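Peptidyl-prolyl cis-trans isomerase cyclophilin-type (Toxoplasma gondii, PDB 3BO7) probably accelerates protein folding by catalysing the cis-trans isomerisation of peptide bonds that precede proline. Local coordinates at residues 20-25 with 32-37. Residues are numbered along the deposited sequence; the frame is centred on the assembly and turned at random.
With EDO (1,2-ethanediol), chain N.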
loop_
_atom_site.group_PDB
_atom_site.type_symbol
_atom_site.label_atom_id
_atom_site.label_comp_id
_atom_site.label_asym_id
_atom_site.label_seq_id
_atom_site.Cartn_x
_atom_site.Cartn_y
_atom_site.Cartn_z
ATOM N N ILE A 20 -2.407 4.981 9.414
ATOM C CA ILE A 20 -3.102 5.085 8.139
ATOM C C ILE A 20 -4.618 5.199 8.299
ATOM O O ILE A 20 -5.232 4.479 9.080
ATOM C CB ILE A 20 -2.699 3.900 7.192
ATOM C CG1 ILE A 20 -1.298 4.150 6.613
ATOM C CG2 ILE A 20 -3.732 3.687 6.080
ATOM C CD1 ILE A 20 -0.641 2.938 6.057
ATOM N N GLU A 21 -5.190 6.141 7.556
ATOM C CA GLU A 21 -6.625 6.248 7.383
ATOM C C GLU A 21 -7.021 5.652 6.039
ATOM O O GLU A 21 -6.440 5.991 5.005
ATOM C CB GLU A 21 -7.034 7.710 7.435
ATOM C CG GLU A 21 -8.491 7.968 7.118
ATOM C CD GLU A 21 -8.850 9.418 7.294
ATOM O OE1 GLU A 21 -8.344 10.266 6.526
ATOM O OE2 GLU A 21 -9.636 9.716 8.213
ATOM N N LEU A 22 -8.022 4.776 6.056
ATOM C CA LEU A 22 -8.558 4.203 4.833
ATOM C C LEU A 22 -9.853 4.893 4.404
ATOM O O LEU A 22 -10.778 5.019 5.197
ATOM C CB LEU A 22 -8.795 2.704 5.019
ATOM C CG LEU A 22 -7.596 1.782 5.242
ATOM C CD1 LEU A 22 -8.111 0.371 5.303
ATOM C CD2 LEU A 22 -6.553 1.903 4.150
ATOM N N HIS A 23 -9.918 5.320 3.145
ATOM C CA HIS A 23 -11.115 5.963 2.597
ATOM C C HIS A 23 -12.180 4.959 2.138
ATOM O O HIS A 23 -12.531 4.901 0.959
ATOM C CB HIS A 23 -10.752 6.896 1.444
ATOM C CG HIS A 23 -9.689 7.888 1.783
ATOM N ND1 HIS A 23 -9.815 8.792 2.818
ATOM C CD2 HIS A 23 -8.486 8.132 1.213
ATOM C CE1 HIS A 23 -8.731 9.543 2.875
ATOM N NE2 HIS A 23 -7.909 9.164 1.912
ATOM N N ALA A 24 -12.689 4.185 3.094
ATOM C CA ALA A 24 -13.766 3.218 2.882
ATOM C C ALA A 24 -15.041 3.846 2.330
ATOM O O ALA A 24 -15.911 3.139 1.798
ATOM C CB ALA A 24 -14.064 2.504 4.178
ATOM N N ASP A 25 -15.148 5.168 2.468
ATOM C CA ASP A 25 -16.281 5.921 1.945
ATOM C C ASP A 25 -16.211 6.159 0.427
ATOM O O ASP A 25 -17.250 6.248 -0.239
ATOM C CB ASP A 25 -16.459 7.251 2.701
ATOM C CG ASP A 25 -15.195 8.119 2.713
ATOM O OD1 ASP A 25 -14.066 7.597 2.606
ATOM O OD2 ASP A 25 -15.341 9.351 2.853
ATOM N N ASP A 32 -11.905 -2.734 1.865
ATOM C CA ASP A 32 -12.413 -4.037 2.289
ATOM C C ASP A 32 -11.426 -5.168 2.006
ATOM O O ASP A 32 -11.075 -5.936 2.906
ATOM C CB ASP A 32 -13.746 -4.323 1.611
ATOM C CG ASP A 32 -14.548 -5.368 2.333
ATOM O OD1 ASP A 32 -14.083 -5.857 3.391
ATOM O OD2 ASP A 32 -15.652 -5.696 1.844
ATOM N N SER A 33 -10.965 -5.255 0.761
ATOM C CA SER A 33 -9.958 -6.242 0.373
ATOM C C SER A 33 -8.754 -6.195 1.300
ATOM O O SER A 33 -8.297 -7.238 1.789
ATOM C CB SER A 33 -9.508 -6.013 -1.074
ATOM O OG SER A 33 -8.477 -6.916 -1.426
ATOM N N PHE A 34 -8.248 -4.981 1.532
ATOM C CA PHE A 34 -7.024 -4.770 2.295
ATOM C C PHE A 34 -7.199 -5.268 3.731
ATOM O O PHE A 34 -6.325 -5.959 4.270
ATOM C CB PHE A 34 -6.648 -3.282 2.270
ATOM C CG PHE A 34 -5.258 -2.987 2.781
ATOM C CD1 PHE A 34 -4.163 -3.031 1.922
ATOM C CD2 PHE A 34 -5.042 -2.663 4.119
ATOM C CE1 PHE A 34 -2.868 -2.752 2.385
ATOM C CE2 PHE A 34 -3.745 -2.391 4.590
ATOM C CZ PHE A 34 -2.662 -2.438 3.717
ATOM N N LEU A 35 -8.346 -4.919 4.326
ATOM C CA LEU A 35 -8.682 -5.270 5.703
ATOM C C LEU A 35 -8.952 -6.756 5.842
ATOM O O LEU A 35 -8.575 -7.367 6.844
ATOM C CB LEU A 35 -9.863 -4.421 6.222
ATOM C CG LEU A 35 -9.565 -2.919 6.414
ATOM C CD1 LEU A 35 -10.837 -2.086 6.551
ATOM C CD2 LEU A 35 -8.636 -2.656 7.600
ATOM N N ARG A 36 -9.581 -7.347 4.834
ATOM C CA ARG A 36 -9.738 -8.808 4.807
ATOM C C ARG A 36 -8.387 -9.537 4.783
ATOM O O ARG A 36 -8.255 -10.614 5.369
ATOM C CB ARG A 36 -10.627 -9.261 3.649
ATOM C CG ARG A 36 -12.100 -8.888 3.820
ATOM C CD ARG A 36 -12.965 -9.493 2.745
ATOM N NE ARG A 36 -14.176 -8.713 2.506
ATOM C CZ ARG A 36 -15.293 -9.210 1.979
ATOM N NH1 ARG A 36 -15.355 -10.493 1.657
ATOM N NH2 ARG A 36 -16.355 -8.433 1.781
ATOM N N LEU A 37 -7.390 -8.930 4.137
ATOM C CA LEU A 37 -6.031 -9.481 4.073
ATOM C C LEU A 37 -5.277 -9.251 5.375
ATOM O O LEU A 37 -4.562 -10.141 5.842
ATOM C CB LEU A 37 -5.241 -8.883 2.895
ATOM C CG LEU A 37 -5.622 -9.278 1.463
ATOM C CD1 LEU A 37 -4.842 -8.446 0.464
ATOM C CD2 LEU A 37 -5.404 -10.757 1.213
HETATM C C1 EDO N . -17.885 -10.102 -1.041
HETATM O O1 EDO N . -17.419 -10.120 -2.396
HETATM C C2 EDO N . -18.041 -11.541 -0.559
HETATM O O2 EDO N . -17.979 -11.607 0.874
#
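L22 and L35 meet tip to tip, and one methyl of L22 does the touching. Its CD1 lies 3.8 Å from both CG and CD2 of L35 and 3.9 Å from CD1 of L35, so it sits against the whole isopropyl end. The same CD1 comes within 4.5 Å of CD2 of F34, reaching that ring obliquely. L22 has CG beside its backbone N and its chain extended beyond (chi1 -65°, chi2 -176°), which carries CD1 out to the helix. The F34 ring stacks on F43 and meets F136 obliquely. L9 of strand 7-13 touches L22, F34 and L35 alike, and C31 of the same helix adds to the packing on L22.

D32 and R36, which take no part in the leucine contact, pair side-on along the helix. NE of R36 donates to OD1 of D32 at 3.0 Å, and NH2 of R36 to OD2 of D32 at 2.8 Å, both from above the carboxylate plane. NH1 of R36 binds O2 of an ethanediol, probably from the crystallisation liquor, at 3.0 Å.

Helix 28-39 is one of the two helices that, as in other cyclophilins, cap the ends of the eight-stranded antiparallel barrel. Here it packs on strands 16-22 and 7-13. No hydrogen bond joins the two segments: the contact is buried and wholly apolar, resting on shape fit and exclusion of water.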